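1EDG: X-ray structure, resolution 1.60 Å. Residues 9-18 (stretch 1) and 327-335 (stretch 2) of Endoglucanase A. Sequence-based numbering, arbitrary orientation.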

# COMPACT_ATOMS: atom_id res chain seq x y z
N ASN A 9 12.28 -22.34 -9.15
CA ASN A 9 11.59 -23.41 -8.45
C ASN A 9 11.99 -23.26 -6.99
O ASN A 9 13.14 -23.54 -6.63
CB ASN A 9 12.06 -24.77 -8.99
CG ASN A 9 11.23 -25.93 -8.45
OD1 ASN A 9 10.92 -26.00 -7.26
ND2 ASN A 9 10.87 -26.84 -9.34
N LEU A 10 11.07 -22.79 -6.17
CA LEU A 10 11.34 -22.56 -4.75
C LEU A 10 10.50 -23.43 -3.83
O LEU A 10 9.33 -23.70 -4.12
CB LEU A 10 11.09 -21.09 -4.41
CG LEU A 10 11.82 -20.03 -5.25
CD1 LEU A 10 11.29 -18.64 -4.92
CD2 LEU A 10 13.31 -20.10 -5.02
N GLN A 11 11.11 -23.88 -2.74
CA GLN A 11 10.44 -24.69 -1.73
C GLN A 11 10.80 -24.10 -0.36
O GLN A 11 11.62 -24.66 0.37
CB GLN A 11 10.88 -26.15 -1.82
CG GLN A 11 10.40 -26.87 -3.07
CD GLN A 11 8.89 -26.86 -3.22
OE1 GLN A 11 8.15 -27.15 -2.27
NE2 GLN A 11 8.41 -26.52 -4.41
N ILE A 12 10.22 -22.95 -0.04
CA ILE A 12 10.48 -22.27 1.22
C ILE A 12 9.59 -22.83 2.33
O ILE A 12 8.36 -22.88 2.18
CB ILE A 12 10.22 -20.75 1.10
CG1 ILE A 12 10.94 -20.17 -0.13
CG2 ILE A 12 10.67 -20.03 2.37
CD1 ILE A 12 12.44 -20.44 -0.17
N PRO A 13 10.19 -23.28 3.44
CA PRO A 13 9.44 -23.84 4.58
C PRO A 13 8.47 -22.82 5.19
O PRO A 13 8.84 -21.67 5.44
CB PRO A 13 10.55 -24.19 5.57
CG PRO A 13 11.73 -24.46 4.70
CD PRO A 13 11.64 -23.34 3.70
N GLN A 14 7.24 -23.25 5.41
CA GLN A 14 6.21 -22.40 6.00
C GLN A 14 6.46 -22.27 7.51
O GLN A 14 6.74 -23.26 8.19
CB GLN A 14 4.82 -23.02 5.76
CG GLN A 14 3.66 -22.39 6.54
CD GLN A 14 3.24 -21.02 6.01
OE1 GLN A 14 2.93 -20.87 4.82
NE2 GLN A 14 3.20 -20.03 6.89
N LYS A 15 6.40 -21.04 8.02
CA LYS A 15 6.61 -20.82 9.45
C LYS A 15 5.28 -20.91 10.18
O LYS A 15 4.22 -20.82 9.56
CB LYS A 15 7.26 -19.45 9.69
CG LYS A 15 8.66 -19.35 9.12
CD LYS A 15 9.36 -18.09 9.56
CE LYS A 15 10.77 -17.99 8.97
NZ LYS A 15 11.69 -19.07 9.44
N ASN A 16 5.32 -21.13 11.49
CA ASN A 16 4.10 -21.24 12.27
C ASN A 16 3.37 -19.90 12.40
O ASN A 16 3.96 -18.90 12.79
CB ASN A 16 4.38 -21.80 13.66
CG ASN A 16 3.13 -21.88 14.52
OD1 ASN A 16 2.14 -22.51 14.14
ND2 ASN A 16 3.16 -21.22 15.67
N ILE A 17 2.09 -19.90 12.03
CA ILE A 17 1.24 -18.72 12.11
C ILE A 17 -0.07 -19.15 12.78
O ILE A 17 -0.65 -20.17 12.41
CB ILE A 17 0.95 -18.10 10.69
CG1 ILE A 17 2.13 -17.23 10.24
CG2 ILE A 17 -0.31 -17.26 10.70
CD1 ILE A 17 3.08 -17.94 9.34
N PRO A 18 -0.54 -18.38 13.78
CA PRO A 18 -1.79 -18.70 14.49
C PRO A 18 -3.00 -18.76 13.57
O PRO A 18 -3.14 -17.94 12.66
CB PRO A 18 -1.92 -17.54 15.48
CG PRO A 18 -0.50 -17.16 15.75
CD PRO A 18 0.12 -17.21 14.38
N VAL A 327 7.87 -12.70 -2.79
CA VAL A 327 6.53 -13.16 -2.46
C VAL A 327 6.53 -14.47 -1.67
O VAL A 327 5.78 -14.62 -0.70
CB VAL A 327 5.65 -13.30 -3.73
CG1 VAL A 327 4.29 -13.89 -3.38
CG2 VAL A 327 5.46 -11.92 -4.39
N ALA A 328 7.38 -15.42 -2.07
CA ALA A 328 7.48 -16.71 -1.38
C ALA A 328 7.91 -16.53 0.08
O ALA A 328 7.34 -17.14 0.98
CB ALA A 328 8.45 -17.63 -2.11
N GLN A 329 8.92 -15.68 0.31
CA GLN A 329 9.41 -15.43 1.66
C GLN A 329 8.35 -14.74 2.52
O GLN A 329 8.22 -15.03 3.71
CB GLN A 329 10.70 -14.60 1.62
CG GLN A 329 11.90 -15.33 1.02
CD GLN A 329 12.40 -16.49 1.87
OE1 GLN A 329 12.05 -16.62 3.05
NE2 GLN A 329 13.22 -17.35 1.28
N ALA A 330 7.58 -13.84 1.92
CA ALA A 330 6.52 -13.15 2.66
C ALA A 330 5.41 -14.15 3.02
O ALA A 330 4.92 -14.16 4.16
CB ALA A 330 5.95 -11.99 1.83
N LYS A 331 5.02 -14.99 2.06
CA LYS A 331 3.96 -15.98 2.28
C LYS A 331 4.32 -16.93 3.42
O LYS A 331 3.46 -17.28 4.25
CB LYS A 331 3.69 -16.74 0.97
CG LYS A 331 2.51 -17.70 1.00
CD LYS A 331 2.96 -19.09 1.41
CE LYS A 331 1.83 -20.09 1.38
NZ LYS A 331 2.29 -21.39 1.95
N ALA A 332 5.58 -17.34 3.49
CA ALA A 332 6.06 -18.25 4.53
C ALA A 332 5.89 -17.64 5.93
O ALA A 332 5.85 -18.36 6.92
CB ALA A 332 7.52 -18.62 4.29
N ARG A 333 5.80 -16.31 5.99
CA ARG A 333 5.64 -15.61 7.26
C ARG A 333 4.23 -15.01 7.43
O ARG A 333 4.01 -14.15 8.29
CB ARG A 333 6.71 -14.52 7.40
CG ARG A 333 8.14 -15.07 7.46
CD ARG A 333 9.14 -13.98 7.10
NE ARG A 333 10.53 -14.40 7.18
CZ ARG A 333 11.16 -15.13 6.26
NH1 ARG A 333 10.52 -15.53 5.16
NH2 ARG A 333 12.45 -15.44 6.42
N GLY A 334 3.30 -15.47 6.59
CA GLY A 334 1.91 -15.02 6.64
C GLY A 334 1.65 -13.59 6.21
O GLY A 334 0.58 -13.05 6.50
N ILE A 335 2.57 -13.00 5.45
CA ILE A 335 2.45 -11.62 5.00
C ILE A 335 1.96 -11.47 3.56
O ILE A 335 2.46 -12.13 2.65
CB ILE A 335 3.83 -10.91 5.10
CG1 ILE A 335 4.42 -11.06 6.51
CG2 ILE A 335 3.70 -9.44 4.71
CD1 ILE A 335 5.91 -10.72 6.59

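How does an irregular segment find a seat on a helix? Residues 9-18 run extended, with no regular helix or strand, past a face of the helix where the side chains of Ala-328 and Ala-332 are mere methyl groups. Short side chains one turn apart leave a shallow trough, and larger side chains from the first stretch fill it. Leu-10 and Ile-12 both point toward the helix: Leu-10 CD1 lies 4.1 Å from Ala-328 CB, and Ile-12 CG1 lies 4.1 Å from the same methyl. Ile-12 also reaches the next turn, its CG2 standing 3.9 Å from Ala-332 CB. The branched isoleucine thus spans both alanines, while CD1 at its tip settles 3.5 Å from Gln-329 NE2 along the trough's flank. Between Leu-10 and Ile-12, Gln-11 points away from the helix and takes no part, as expected where an extended chain turns alternate side chains inward.

Where do the CA traces come closest? They do so at Gln-14 and Ala-332, whose CA atoms are 4.4 Å apart, an approach that suits a residue as small as alanine. Ala-332 is buried and has more of its surface covered by the other stretch than any other residue here. Ala-332 CB meets Pro-13 O at 3.5 Å, although the CA-to-CB bond of Pro-13 points away. The Ala-332 carbonyl accepts the one backbone hydrogen bond across the contact, from Lys-15 N to Ala-332 O at 2.9 Å, with an angle of 157° at the hydrogen. That bond pins the extended chain to the second stretch just beyond the apolar trough.

How do the long polar side chains brace the contact? Gln-14 leaves its CA sideways, but its amide curls back to the contact through chi1 t and chi2 p. Gln-14 OE1 accepts a hydrogen bond from Lys-331 NZ at 3.0 Å, and Gln-14 NE2 donates to Lys-15 O, also at 3.0 Å, so both ends of the amide are occupied. The Lys-331 chain likewise starts sideways and extends its ammonium to the glutamine. Lys-15 points toward the second stretch and lays its aliphatic part along Arg-333, with Lys-15 CD 3.9 Å from Arg-333 CG and CE over one face of the guanidinium. Arg-333 NH1 donates within its own stretch to Gln-329 O and Gln-329 OE1, each at 2.8 Å, and NE and NH2 are satisfied elsewhere in the structure.

What closes the far end? Ile-17 points toward the turn that follows the helix, and Ile-17 CD1 presses against backbone, lying 3.7 Å from Ala-332 O, from Arg-333 C and from Gly-334 N. Glycine suits this hollow twice over. Its phi of 70° is readily adopted without a side chain, and a CB at the ideal position on Gly-334 would point toward the first stretch and sit only 3.1 Å from Ile-17 CG1. The absent side chain leaves room for the isoleucine. In all, the contact buries 491 Å², counting both sides.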